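Bifunctional protein PutA (Bdellovibrio bacteriovorus, PDB 5UR2) probably catalyses both steps of proline breakdown to glutamate, a flavin-dependent proline oxidation followed by NAD-dependent oxidation of glutamate semialdehyde. Local coordinates at residues B[417-420]-B[421-424]; B[427-430]-B[431-435]; B[664-668]-B[669-673]; B[673-676]-B[677-681]. All coordinates share one frame; numbering follows the deposited sequence.

Overall arrangement
The four contacts fall into two pairs, one in each catalytic half. Contacts 1 and 2 belong to successive helices, 409-423 and 429-434, centres 12 Å apart. Both touch the modified flavin dinucleotide: contact 1 at its adenosine ribose, contact 2 at the pyrophosphate and adenine. They meet where Glu422 O and Asn423 O face Ser428 CB and Arg431 CB. Contacts 3 and 4, centres 10 Å apart, lie in the aldehyde dehydrogenase part, sharing Val673 and helix 671-684, with Pro666 packed on Ala674. The pairs sit on opposite sides of the chain's centre; the nearest atoms of contacts 1 and 3 are about 40 Å apart. All four lie away from the predicted catalytic Glu746 and Cys780.

Contact 1 (B[417-420]-B[421-424]); sequences VRRL and LENT. With P5F (N-propargylglycine-modified flavin adenine dinucleotide), chain F.
Thr424 grips Leu420 O twice, one turn on: OG1 donates at 2.8 Å and Thr424 N at 3.1 Å, from opposite faces of the carbonyl plane. A chi1 of 62° swings the hydroxyl back over the preceding turn. Val417 CG1 and Leu421 CD1 lie side by side, 4.1 Å apart. Glu422 turns its carboxylate to the cofactor: CG lies anti to the backbone N (chi1 -171°) and a bend at chi2 carries OE2 to 2.9 Å from O3B of the flavin's adenosine ribose, probably as acceptor, although that proton has another acceptor nearby. Arg419 folds back so that NH2 is 4.1 Å from Glu422 CB; its charge is near, but not touching, the carboxylate, and its guanidinium makes a cation-pi contact with Tyr415. Further out, Tyr36 is hydrogen-bonded to Asn423 ND2, and Arg977 of the second subunit packs on Leu421. Helix 409-423 follows the eighth strand, 400-406, of the proline dehydrogenase (beta/alpha)8 barrel.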
loop_
_atom_site.group_PDB
_atom_site.type_symbol
_atom_site.label_atom_id
_atom_site.label_comp_id
_atom_site.label_asym_id
_atom_site.label_seq_id
_atom_site.Cartn_x
_atom_site.Cartn_y
_atom_site.Cartn_z
ATOM N N VAL B 417 30.137 -3.849 -30.992
ATOM C CA VAL B 417 29.578 -3.821 -29.645
ATOM C C VAL B 417 29.658 -5.201 -29.018
ATOM O O VAL B 417 29.926 -5.335 -27.818
ATOM C CB VAL B 417 28.126 -3.298 -29.653
ATOM C CG1 VAL B 417 27.465 -3.578 -28.311
ATOM C CG2 VAL B 417 28.098 -1.808 -29.924
ATOM N N ARG B 418 29.443 -6.247 -29.821
ATOM C CA ARG B 418 29.550 -7.614 -29.304
ATOM C C ARG B 418 30.994 -7.947 -28.916
ATOM O O ARG B 418 31.228 -8.588 -27.883
ATOM C CB ARG B 418 29.003 -8.607 -30.335
ATOM C CG ARG B 418 28.682 -10.009 -29.783
ATOM C CD ARG B 418 27.369 -10.587 -30.363
ATOM N NE ARG B 418 27.595 -11.665 -31.334
ATOM C CZ ARG B 418 26.665 -12.169 -32.153
ATOM N NH1 ARG B 418 25.422 -11.696 -32.137
ATOM N NH2 ARG B 418 26.982 -13.149 -33.003
ATOM N N ARG B 419 31.974 -7.505 -29.722
ATOM C CA ARG B 419 33.381 -7.666 -29.350
ATOM C C ARG B 419 33.693 -6.959 -28.034
ATOM O O ARG B 419 34.325 -7.541 -27.145
ATOM C CB ARG B 419 34.293 -7.139 -30.465
ATOM C CG ARG B 419 33.908 -7.627 -31.857
ATOM C CD ARG B 419 34.478 -8.989 -32.197
ATOM N NE ARG B 419 34.242 -10.019 -31.191
ATOM C CZ ARG B 419 33.113 -10.710 -31.065
ATOM N NH1 ARG B 419 32.086 -10.476 -31.871
ATOM N NH2 ARG B 419 33.018 -11.641 -30.123
ATOM N N LEU B 420 33.237 -5.707 -27.882
ATOM C CA LEU B 420 33.443 -4.991 -26.625
ATOM C C LEU B 420 32.820 -5.735 -25.450
ATOM O O LEU B 420 33.418 -5.818 -24.370
ATOM C CB LEU B 420 32.877 -3.569 -26.711
ATOM C CG LEU B 420 33.725 -2.500 -27.400
ATOM C CD1 LEU B 420 32.870 -1.287 -27.689
ATOM C CD2 LEU B 420 34.912 -2.099 -26.513
ATOM N N LEU B 421 31.622 -6.284 -25.636
ATOM C CA LEU B 421 30.975 -7.017 -24.555
ATOM C C LEU B 421 31.783 -8.248 -24.158
ATOM O O LEU B 421 32.068 -8.455 -22.975
ATOM C CB LEU B 421 29.565 -7.426 -24.969
ATOM C CG LEU B 421 28.586 -6.252 -24.945
ATOM C CD1 LEU B 421 27.274 -6.651 -25.590
ATOM C CD2 LEU B 421 28.383 -5.778 -23.520
ATOM N N GLU B 422 32.202 -9.051 -25.141
ATOM C CA GLU B 422 32.967 -10.256 -24.833
ATOM C C GLU B 422 34.302 -9.924 -24.163
ATOM O O GLU B 422 34.687 -10.548 -23.166
ATOM C CB GLU B 422 33.210 -11.062 -26.107
ATOM C CG GLU B 422 33.801 -12.422 -25.824
ATOM C CD GLU B 422 32.894 -13.268 -24.941
ATOM O OE1 GLU B 422 33.309 -13.588 -23.797
ATOM O OE2 GLU B 422 31.749 -13.561 -25.377
ATOM N N ASN B 423 35.022 -8.939 -24.700
ATOM C CA ASN B 423 36.366 -8.662 -24.215
ATOM C C ASN B 423 36.362 -8.036 -22.825
ATOM O O ASN B 423 37.351 -8.162 -22.097
ATOM C CB ASN B 423 37.096 -7.756 -25.205
ATOM C CG ASN B 423 37.369 -8.440 -26.524
ATOM O OD1 ASN B 423 37.349 -9.664 -26.614
ATOM N ND2 ASN B 423 37.614 -7.650 -27.559
ATOM N N THR B 424 35.282 -7.363 -22.431
ATOM C CA THR B 424 35.188 -6.792 -21.086
ATOM C C THR B 424 34.457 -7.698 -20.109
ATOM O O THR B 424 34.234 -7.294 -18.961
ATOM C CB THR B 424 34.473 -5.434 -21.106
ATOM O OG1 THR B 424 33.120 -5.611 -21.575
ATOM C CG2 THR B 424 35.231 -4.452 -21.987
HETATM P PA P5F F . 36.537 -17.920 -23.509
HETATM O O1A P5F F . 37.437 -19.134 -23.098
HETATM O O2A P5F F . 36.709 -16.680 -22.783
HETATM O O5B P5F F . 35.058 -18.136 -23.336
HETATM C C5B P5F F . 34.074 -17.110 -23.280
HETATM C C4B P5F F . 32.691 -17.756 -23.452
HETATM O O4B P5F F . 32.259 -18.474 -22.321
HETATM C C3B P5F F . 31.546 -16.833 -23.756
HETATM O O3B P5F F . 31.526 -16.425 -25.070
HETATM C C2B P5F F . 30.372 -17.656 -23.404
HETATM O O2B P5F F . 30.087 -18.517 -24.453
HETATM C C1B P5F F . 30.860 -18.448 -22.245
HETATM N N9A P5F F . 30.500 -17.906 -20.960
HETATM C C8A P5F F . 30.789 -16.646 -20.452
HETATM N N7A P5F F . 30.289 -16.561 -19.213
HETATM C C5A P5F F . 29.670 -17.762 -18.862
HETATM C C6A P5F F . 28.982 -18.230 -17.744
HETATM N N6A P5F F . 28.810 -17.398 -16.588
HETATM N N1A P5F F . 28.468 -19.475 -17.731
HETATM C C2A P5F F . 28.609 -20.298 -18.792
HETATM N N3A P5F F . 29.252 -19.858 -19.912
HETATM C C4A P5F F . 29.787 -18.632 -19.980
HETATM N N1 P5F F . 29.154 -18.086 -31.381
HETATM C C2 P5F F . 27.833 -18.605 -31.646
HETATM O O2 P5F F . 26.962 -18.738 -30.588
HETATM N N3 P5F F . 27.439 -18.983 -32.970
HETATM C C4 P5F F . 28.314 -18.862 -34.078
HETATM O O4 P5F F . 27.863 -19.251 -35.346
HETATM C C4X P5F F . 29.705 -18.306 -33.802
HETATM N N5 P5F F . 30.641 -18.011 -34.885
HETATM C C5X P5F F . 32.062 -17.907 -34.499
HETATM C C6 P5F F . 33.130 -18.160 -35.515
HETATM C C7 P5F F . 34.493 -18.146 -35.127
HETATM C C7M P5F F . 35.563 -18.405 -36.165
HETATM C C8 P5F F . 34.856 -17.894 -33.770
HETATM C C8M P5F F . 36.295 -17.876 -33.320
HETATM C C9 P5F F . 33.853 -17.657 -32.801
HETATM C C9A P5F F . 32.417 -17.666 -33.201
HETATM N N10 P5F F . 31.379 -17.442 -32.192
HETATM C C10 P5F F . 30.069 -17.944 -32.497
HETATM C "C1'" P5F F . 31.674 -16.908 -30.839
HETATM C "C2'" P5F F . 32.146 -17.992 -29.871
HETATM O "O2'" P5F F . 31.090 -18.835 -29.607
HETATM C "C3'" P5F F . 32.719 -17.472 -28.550
HETATM O "O3'" P5F F . 31.726 -16.790 -27.882
HETATM C "C4'" P5F F . 33.910 -16.535 -28.688
HETATM O "O4'" P5F F . 34.574 -16.886 -29.854
HETATM C "C5'" P5F F . 34.837 -16.459 -27.459
HETATM O "O5'" P5F F . 35.057 -17.705 -26.828
HETATM P P P5F F . 36.478 -18.226 -26.245
HETATM O O1P P5F F . 36.735 -19.781 -26.212
HETATM O O2P P5F F . 37.467 -17.335 -27.086
HETATM O O3P P5F F . 36.650 -17.339 -24.874
HETATM C C21 P5F F . 29.228 -16.045 -35.877
HETATM C C22 P5F F . 29.968 -17.100 -35.471
HETATM C C23 P5F F . 27.766 -16.216 -36.325
#

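Contact 2 (B[427-430]-B[431-435]); sequences ESWL and RGKFA. With P5F (N-propargylglycine-modified flavin adenine dinucleotide), chain F.
Ser428 accepts from Arg431 N through OG, 3.1 Å away and nearly straight at 170°, the side chain serving as N-cap of helix 429-434. A chi1 of 164° turns OG forward to the N-H of Arg431. Backbone bonds follow from Gly432 N to Ser428 O, Lys433 N to Trp429 O and Phe434 N to Leu430 O. The first helical N-H serves the cofactor instead: Trp429 N donates to pyrophosphate oxygen O2A at 2.9 Å and 177°. This is a helix N-terminus facing a phosphate, where the helix dipole would probably help offset the negative charge. Glu427 CG meets adenine N7A at 3.6 Å. Among apolar contacts, Leu430 CD2 lies in the plane of the Phe434 ring at its edge, 3.8 Å from CE2. Lys433 touches two rings: CB sits over one face of Trp429, 4.1 Å from CZ3, and CG lies over the rim of one Phe434 face. For the remaining polar ends, Trp429 NE1 is hydrogen-bonded to Leu443 O and Arg431 NE forms a salt bridge with Asp436.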
loop_
_atom_site.group_PDB
_atom_site.type_symbol
_atom_site.label_atom_id
_atom_site.label_comp_id
_atom_site.label_asym_id
_atom_site.label_seq_id
_atom_site.Cartn_x
_atom_site.Cartn_y
_atom_site.Cartn_z
ATOM N N GLU B 427 34.221 -13.144 -17.213
ATOM C CA GLU B 427 34.590 -14.530 -17.460
ATOM C C GLU B 427 35.498 -14.713 -18.664
ATOM O O GLU B 427 35.803 -15.856 -19.014
ATOM C CB GLU B 427 33.334 -15.385 -17.648
ATOM C CG GLU B 427 32.310 -15.230 -16.550
ATOM C CD GLU B 427 32.853 -15.650 -15.200
ATOM O OE1 GLU B 427 33.791 -16.479 -15.155
ATOM O OE2 GLU B 427 32.329 -15.162 -14.180
ATOM N N SER B 428 35.898 -13.634 -19.329
ATOM C CA SER B 428 36.705 -13.756 -20.537
ATOM C C SER B 428 38.108 -14.275 -20.222
ATOM O O SER B 428 38.811 -13.722 -19.374
ATOM C CB SER B 428 36.788 -12.407 -21.249
ATOM O OG SER B 428 37.836 -12.417 -22.202
ATOM N N TRP B 429 38.526 -15.339 -20.913
ATOM C CA TRP B 429 39.875 -15.855 -20.697
ATOM C C TRP B 429 40.936 -14.832 -21.097
ATOM O O TRP B 429 41.943 -14.662 -20.392
ATOM C CB TRP B 429 40.081 -17.161 -21.466
ATOM C CG TRP B 429 41.368 -17.849 -21.082
ATOM C CD1 TRP B 429 41.531 -18.792 -20.107
ATOM C CD2 TRP B 429 42.666 -17.639 -21.656
ATOM N NE1 TRP B 429 42.848 -19.180 -20.035
ATOM C CE2 TRP B 429 43.567 -18.487 -20.971
ATOM C CE3 TRP B 429 43.155 -16.815 -22.673
ATOM C CZ2 TRP B 429 44.933 -18.540 -21.279
ATOM C CZ3 TRP B 429 44.521 -16.866 -22.975
ATOM C CH2 TRP B 429 45.389 -17.721 -22.278
ATOM N N LEU B 430 40.731 -14.146 -22.228
ATOM C CA LEU B 430 41.690 -13.141 -22.684
ATOM C C LEU B 430 41.796 -11.987 -21.701
ATOM O O LEU B 430 42.891 -11.465 -21.463
ATOM C CB LEU B 430 41.295 -12.616 -24.056
ATOM C CG LEU B 430 41.578 -13.570 -25.203
ATOM C CD1 LEU B 430 40.907 -13.029 -26.438
ATOM C CD2 LEU B 430 43.063 -13.720 -25.402
ATOM N N ARG B 431 40.666 -11.546 -21.146
ATOM C CA ARG B 431 40.736 -10.507 -20.129
ATOM C C ARG B 431 41.536 -10.978 -18.918
ATOM O O ARG B 431 42.377 -10.236 -18.393
ATOM C CB ARG B 431 39.338 -10.072 -19.696
ATOM C CG ARG B 431 39.401 -9.156 -18.491
ATOM C CD ARG B 431 38.048 -8.833 -17.931
ATOM N NE ARG B 431 38.171 -8.244 -16.601
ATOM C CZ ARG B 431 37.199 -7.581 -15.977
ATOM N NH1 ARG B 431 36.020 -7.412 -16.564
ATOM N NH2 ARG B 431 37.407 -7.086 -14.762
ATOM N N GLY B 432 41.315 -12.218 -18.477
ATOM C CA GLY B 432 42.051 -12.711 -17.327
ATOM C C GLY B 432 43.551 -12.703 -17.547
ATOM O O GLY B 432 44.323 -12.399 -16.629
ATOM N N LYS B 433 43.984 -13.023 -18.774
ATOM C CA LYS B 433 45.403 -13.058 -19.121
ATOM C C LYS B 433 45.997 -11.659 -19.300
ATOM O O LYS B 433 47.055 -11.351 -18.741
ATOM C CB LYS B 433 45.605 -13.891 -20.391
ATOM C CG LYS B 433 46.915 -13.614 -21.091
ATOM C CD LYS B 433 48.100 -14.197 -20.379
ATOM C CE LYS B 433 49.363 -13.878 -21.158
ATOM N NZ LYS B 433 50.567 -14.086 -20.286
ATOM N N PHE B 434 45.359 -10.814 -20.113
ATOM C CA PHE B 434 45.947 -9.553 -20.554
ATOM C C PHE B 434 45.483 -8.355 -19.742
ATOM O O PHE B 434 45.998 -7.250 -19.943
ATOM C CB PHE B 434 45.636 -9.324 -22.040
ATOM C CG PHE B 434 46.353 -10.271 -22.962
ATOM C CD1 PHE B 434 47.713 -10.136 -23.197
ATOM C CD2 PHE B 434 45.691 -11.339 -23.532
ATOM C CE1 PHE B 434 48.381 -11.017 -24.032
ATOM C CE2 PHE B 434 46.364 -12.231 -24.373
ATOM C CZ PHE B 434 47.703 -12.068 -24.620
ATOM N N ALA B 435 44.563 -8.537 -18.829
ATOM C CA ALA B 435 44.071 -7.390 -18.082
ATOM C C ALA B 435 44.064 -7.634 -16.586
ATOM O O ALA B 435 44.469 -6.748 -15.828
ATOM C CB ALA B 435 42.658 -6.993 -18.557
HETATM P PA P5F F . 36.537 -17.920 -23.509
HETATM O O1A P5F F . 37.437 -19.134 -23.098
HETATM O O2A P5F F . 36.709 -16.680 -22.783
HETATM O O5B P5F F . 35.058 -18.136 -23.336
HETATM C C5B P5F F . 34.074 -17.110 -23.280
HETATM C C4B P5F F . 32.691 -17.756 -23.452
HETATM O O4B P5F F . 32.259 -18.474 -22.321
HETATM C C3B P5F F . 31.546 -16.833 -23.756
HETATM O O3B P5F F . 31.526 -16.425 -25.070
HETATM C C2B P5F F . 30.372 -17.656 -23.404
HETATM O O2B P5F F . 30.087 -18.517 -24.453
HETATM C C1B P5F F . 30.860 -18.448 -22.245
HETATM N N9A P5F F . 30.500 -17.906 -20.960
HETATM C C8A P5F F . 30.789 -16.646 -20.452
HETATM N N7A P5F F . 30.289 -16.561 -19.213
HETATM C C5A P5F F . 29.670 -17.762 -18.862
HETATM C C6A P5F F . 28.982 -18.230 -17.744
HETATM N N6A P5F F . 28.810 -17.398 -16.588
HETATM N N1A P5F F . 28.468 -19.475 -17.731
HETATM C C2A P5F F . 28.609 -20.298 -18.792
HETATM N N3A P5F F . 29.252 -19.858 -19.912
HETATM C C4A P5F F . 29.787 -18.632 -19.980
HETATM N N1 P5F F . 29.154 -18.086 -31.381
HETATM C C2 P5F F . 27.833 -18.605 -31.646
HETATM O O2 P5F F . 26.962 -18.738 -30.588
HETATM N N3 P5F F . 27.439 -18.983 -32.970
HETATM C C4 P5F F . 28.314 -18.862 -34.078
HETATM O O4 P5F F . 27.863 -19.251 -35.346
HETATM C C4X P5F F . 29.705 -18.306 -33.802
HETATM N N5 P5F F . 30.641 -18.011 -34.885
HETATM C C5X P5F F . 32.062 -17.907 -34.499
HETATM C C6 P5F F . 33.130 -18.160 -35.515
HETATM C C7 P5F F . 34.493 -18.146 -35.127
HETATM C C7M P5F F . 35.563 -18.405 -36.165
HETATM C C8 P5F F . 34.856 -17.894 -33.770
HETATM C C8M P5F F . 36.295 -17.876 -33.320
HETATM C C9 P5F F . 33.853 -17.657 -32.801
HETATM C C9A P5F F . 32.417 -17.666 -33.201
HETATM N N10 P5F F . 31.379 -17.442 -32.192
HETATM C C10 P5F F . 30.069 -17.944 -32.497
HETATM C "C1'" P5F F . 31.674 -16.908 -30.839
HETATM C "C2'" P5F F . 32.146 -17.992 -29.871
HETATM O "O2'" P5F F . 31.090 -18.835 -29.607
HETATM C "C3'" P5F F . 32.719 -17.472 -28.550
HETATM O "O3'" P5F F . 31.726 -16.790 -27.882
HETATM C "C4'" P5F F . 33.910 -16.535 -28.688
HETATM O "O4'" P5F F . 34.574 -16.886 -29.854
HETATM C "C5'" P5F F . 34.837 -16.459 -27.459
HETATM O "O5'" P5F F . 35.057 -17.705 -26.828
HETATM P P P5F F . 36.478 -18.226 -26.245
HETATM O O1P P5F F . 36.735 -19.781 -26.212
HETATM O O2P P5F F . 37.467 -17.335 -27.086
HETATM O O3P P5F F . 36.650 -17.339 -24.874
HETATM C C21 P5F F . 29.228 -16.045 -35.877
HETATM C C22 P5F F . 29.968 -17.100 -35.471
HETATM C C23 P5F F . 27.766 -16.216 -36.325
#

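Contact 3 (B[664-668]-B[669-673]); sequences MKPAE and QSTVV
Ala667 to Ser670 form a type I beta turn, closed by Ser670 N donating to Ala667 O at 3.0 Å. It links strand 661-665 to helix 671-684 in a beta-alpha-beta unit of the Rossmann-like aldehyde dehydrogenase domain. Ala667 O holds a second donor, Thr671 OG1 at 2.8 Å, and the two come from opposite faces of the carbonyl plane. Thr671 OG1 also accepts from a water that donates to Pro666 O, while a second water accepts from Thr671 N and donates to Glu668 O. Ser670 occupies the N-cap position without a capping bond, its OG 3.7 Å from Ala667 CB; Glu582 receives Val672 N and Val673 N. Gln669 bends at chi2 (90°), bringing OE1 to 3.6 Å from Ala667 CB and near Glu668 CG as the two chains cross, the amide turned 47° from the carboxylate. Gln669 NE2 is hydrogen-bonded to Asp824. Lys665 NZ is hydrogen-bonded to Gly696 O and, from above the carbonyl plane, to Pro666 O at 2.9 Å; Pro666 CG lies 3.7 Å from Thr671 OG1.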
loop_
_atom_site.group_PDB
_atom_site.type_symbol
_atom_site.label_atom_id
_atom_site.label_comp_id
_atom_site.label_asym_id
_atom_site.label_seq_id
_atom_site.Cartn_x
_atom_site.Cartn_y
_atom_site.Cartn_z
ATOM N N MET B 664 -21.919 -12.463 -13.861
ATOM C CA MET B 664 -21.105 -12.143 -15.024
ATOM C C MET B 664 -21.955 -12.269 -16.285
ATOM O O MET B 664 -22.673 -13.259 -16.470
ATOM C CB MET B 664 -19.852 -13.019 -15.102
ATOM C CG MET B 664 -20.096 -14.517 -15.175
ATOM S SD MET B 664 -18.546 -15.348 -15.592
ATOM C CE MET B 664 -18.765 -16.934 -14.826
ATOM N N LYS B 665 -21.898 -11.227 -17.119
ATOM C CA LYS B 665 -22.599 -11.109 -18.390
ATOM C C LYS B 665 -21.544 -11.081 -19.488
ATOM O O LYS B 665 -21.014 -10.013 -19.823
ATOM C CB LYS B 665 -23.443 -9.830 -18.414
ATOM C CG LYS B 665 -24.736 -9.935 -19.201
ATOM C CD LYS B 665 -24.506 -10.254 -20.662
ATOM C CE LYS B 665 -23.888 -9.074 -21.392
ATOM N NZ LYS B 665 -23.668 -9.349 -22.844
ATOM N N PRO B 666 -21.195 -12.218 -20.067
ATOM C CA PRO B 666 -20.127 -12.238 -21.076
ATOM C C PRO B 666 -20.594 -11.649 -22.399
ATOM O O PRO B 666 -21.789 -11.533 -22.680
ATOM C CB PRO B 666 -19.819 -13.734 -21.224
ATOM C CG PRO B 666 -21.185 -14.389 -20.966
ATOM C CD PRO B 666 -21.825 -13.539 -19.878
ATOM N N ALA B 667 -19.617 -11.281 -23.221
ATOM C CA ALA B 667 -19.891 -10.791 -24.570
ATOM C C ALA B 667 -20.478 -11.894 -25.454
ATOM O O ALA B 667 -20.041 -13.045 -25.402
ATOM C CB ALA B 667 -18.600 -10.251 -25.192
ATOM N N GLU B 668 -21.463 -11.535 -26.291
ATOM C CA GLU B 668 -22.114 -12.538 -27.137
ATOM C C GLU B 668 -21.129 -13.189 -28.103
ATOM O O GLU B 668 -21.381 -14.303 -28.583
ATOM C CB GLU B 668 -23.269 -11.913 -27.946
ATOM C CG GLU B 668 -22.928 -10.558 -28.556
ATOM C CD GLU B 668 -24.078 -9.931 -29.332
ATOM O OE1 GLU B 668 -25.112 -9.647 -28.693
ATOM O OE2 GLU B 668 -23.947 -9.718 -30.571
ATOM N N GLN B 669 -20.021 -12.516 -28.407
ATOM C CA GLN B 669 -19.047 -13.074 -29.330
ATOM C C GLN B 669 -18.181 -14.149 -28.692
ATOM O O GLN B 669 -17.626 -14.985 -29.413
ATOM C CB GLN B 669 -18.158 -11.957 -29.875
ATOM C CG GLN B 669 -18.904 -10.911 -30.680
ATOM C CD GLN B 669 -19.416 -9.737 -29.837
ATOM O OE1 GLN B 669 -19.495 -9.811 -28.601
ATOM N NE2 GLN B 669 -19.780 -8.643 -30.519
ATOM N N SER B 670 -18.110 -14.189 -27.361
ATOM C CA SER B 670 -17.157 -15.049 -26.680
ATOM C C SER B 670 -17.791 -15.785 -25.494
ATOM O O SER B 670 -17.110 -16.092 -24.508
ATOM C CB SER B 670 -15.932 -14.233 -26.250
ATOM O OG SER B 670 -16.287 -13.144 -25.416
ATOM N N THR B 671 -19.071 -16.149 -25.604
ATOM C CA THR B 671 -19.736 -16.821 -24.492
ATOM C C THR B 671 -19.360 -18.298 -24.384
ATOM O O THR B 671 -19.371 -18.851 -23.279
ATOM C CB THR B 671 -21.245 -16.623 -24.607
ATOM O OG1 THR B 671 -21.533 -15.221 -24.509
ATOM C CG2 THR B 671 -21.986 -17.376 -23.501
ATOM N N VAL B 672 -18.992 -18.956 -25.482
ATOM C CA VAL B 672 -18.448 -20.312 -25.348
ATOM C C VAL B 672 -17.184 -20.301 -24.491
ATOM O O VAL B 672 -16.986 -21.178 -23.638
ATOM C CB VAL B 672 -18.193 -20.946 -26.728
ATOM C CG1 VAL B 672 -17.611 -22.328 -26.571
ATOM C CG2 VAL B 672 -19.476 -21.021 -27.514
ATOM N N VAL B 673 -16.323 -19.295 -24.668
ATOM C CA VAL B 673 -15.147 -19.190 -23.799
ATOM C C VAL B 673 -15.580 -19.028 -22.349
ATOM O O VAL B 673 -15.074 -19.706 -21.442
ATOM C CB VAL B 673 -14.242 -18.025 -24.244
ATOM C CG1 VAL B 673 -13.124 -17.768 -23.215
ATOM C CG2 VAL B 673 -13.631 -18.316 -25.604
HETATM O O HOH W 1 -23.440 -13.406 -23.793
HETATM O O HOH W 2 -20.758 -16.773 -27.870
#

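Contact 4 (B[673-676]-B[677-681]); sequences VAWG and LMKMI
Helix 671-684, between strands 661-665 and 691-693 in a beta-alpha-beta unit of the aldehyde dehydrogenase domain, has regular i to i+4 bonds here, Leu677 N to Val673 O through Met680 N to Gly676 O. The main side-chain meeting is Trp675 with Lys679, one turn apart. Lys679 CE sits over one face of the indole, 3.4 Å from Trp675 CH2, 3.8 Å from the six-membered ring centroid and 25° off its normal, a CH-pi contact displaced toward the rim. Trp675 CG is anti to its own N (chi1 166°), and the bend at chi2 of Lys679 (-55°) brings CE over the ring. Strand 495-501 also packs against Trp675. Met680 CG comes 3.2 Å from Gly676 O, and the bend at chi3 of Met680 turns CE back to 3.8 Å from Gly676 O; helix 554-570 covers Met680. Lys679 NZ has a salt bridge to Glu505 and a hydrogen bond to Gln682; its ammonium probably polarises the CE hydrogens and strengthens their attraction to the indole pi cloud.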
loop_
_atom_site.group_PDB
_atom_site.type_symbol
_atom_site.label_atom_id
_atom_site.label_comp_id
_atom_site.label_asym_id
_atom_site.label_seq_id
_atom_site.Cartn_x
_atom_site.Cartn_y
_atom_site.Cartn_z
ATOM N N VAL B 673 -16.323 -19.295 -24.668
ATOM C CA VAL B 673 -15.147 -19.190 -23.799
ATOM C C VAL B 673 -15.580 -19.028 -22.349
ATOM O O VAL B 673 -15.074 -19.706 -21.442
ATOM C CB VAL B 673 -14.242 -18.025 -24.244
ATOM C CG1 VAL B 673 -13.124 -17.768 -23.215
ATOM C CG2 VAL B 673 -13.631 -18.316 -25.604
ATOM N N ALA B 674 -16.528 -18.125 -22.110
ATOM C CA ALA B 674 -16.953 -17.841 -20.741
ATOM C C ALA B 674 -17.683 -19.026 -20.122
ATOM O O ALA B 674 -17.635 -19.223 -18.901
ATOM C CB ALA B 674 -17.817 -16.590 -20.724
ATOM N N TRP B 675 -18.392 -19.794 -20.948
ATOM C CA TRP B 675 -19.003 -21.034 -20.488
ATOM C C TRP B 675 -17.945 -21.976 -19.934
ATOM O O TRP B 675 -18.114 -22.546 -18.848
ATOM C CB TRP B 675 -19.779 -21.637 -21.658
ATOM C CG TRP B 675 -20.252 -23.067 -21.588
ATOM C CD1 TRP B 675 -19.753 -24.122 -22.302
ATOM C CD2 TRP B 675 -21.369 -23.578 -20.845
ATOM N NE1 TRP B 675 -20.483 -25.263 -22.039
ATOM C CE2 TRP B 675 -21.478 -24.955 -21.146
ATOM C CE3 TRP B 675 -22.284 -23.006 -19.949
ATOM C CZ2 TRP B 675 -22.457 -25.773 -20.571
ATOM C CZ3 TRP B 675 -23.261 -23.819 -19.384
ATOM C CH2 TRP B 675 -23.333 -25.190 -19.692
ATOM N N GLY B 676 -16.807 -22.083 -20.627
ATOM C CA GLY B 676 -15.699 -22.844 -20.078
ATOM C C GLY B 676 -15.238 -22.309 -18.733
ATOM O O GLY B 676 -14.945 -23.084 -17.820
ATOM N N LEU B 677 -15.195 -20.975 -18.579
ATOM C CA LEU B 677 -14.812 -20.404 -17.287
ATOM C C LEU B 677 -15.788 -20.810 -16.190
ATOM O O LEU B 677 -15.371 -21.178 -15.083
ATOM C CB LEU B 677 -14.707 -18.874 -17.370
ATOM C CG LEU B 677 -14.410 -18.161 -16.037
ATOM C CD1 LEU B 677 -13.032 -18.512 -15.455
ATOM C CD2 LEU B 677 -14.533 -16.640 -16.167
ATOM N N MET B 678 -17.091 -20.751 -16.478
ATOM C CA MET B 678 -18.082 -21.097 -15.461
ATOM C C MET B 678 -17.956 -22.560 -15.031
ATOM O O MET B 678 -18.090 -22.883 -13.843
ATOM C CB MET B 678 -19.492 -20.806 -15.991
ATOM C CG MET B 678 -20.592 -20.998 -14.947
ATOM S SD MET B 678 -20.357 -19.943 -13.530
ATOM C CE MET B 678 -21.407 -20.743 -12.318
ATOM N N LYS B 679 -17.687 -23.458 -15.981
ATOM C CA LYS B 679 -17.548 -24.877 -15.653
ATOM C C LYS B 679 -16.346 -25.115 -14.748
ATOM O O LYS B 679 -16.378 -25.988 -13.866
ATOM C CB LYS B 679 -17.431 -25.698 -16.944
ATOM C CG LYS B 679 -18.771 -25.837 -17.668
ATOM C CD LYS B 679 -19.807 -26.428 -16.707
ATOM C CE LYS B 679 -21.239 -26.227 -17.172
ATOM N NZ LYS B 679 -22.204 -26.447 -16.037
ATOM N N MET B 680 -15.261 -24.371 -14.979
ATOM C CA MET B 680 -14.087 -24.483 -14.129
ATOM C C MET B 680 -14.360 -23.882 -12.756
ATOM O O MET B 680 -13.923 -24.426 -11.734
ATOM C CB MET B 680 -12.883 -23.798 -14.792
ATOM C CG MET B 680 -12.483 -24.377 -16.146
ATOM S SD MET B 680 -10.916 -23.736 -16.792
ATOM C CE MET B 680 -11.317 -22.054 -17.250
ATOM N N ILE B 681 -15.112 -22.782 -12.717
ATOM C CA ILE B 681 -15.505 -22.194 -11.442
ATOM C C ILE B 681 -16.310 -23.195 -10.633
ATOM O O ILE B 681 -16.033 -23.421 -9.449
ATOM C CB ILE B 681 -16.280 -20.878 -11.679
ATOM C CG1 ILE B 681 -15.305 -19.731 -11.994
ATOM C CG2 ILE B 681 -17.180 -20.526 -10.504
ATOM C CD1 ILE B 681 -15.970 -18.538 -12.604
#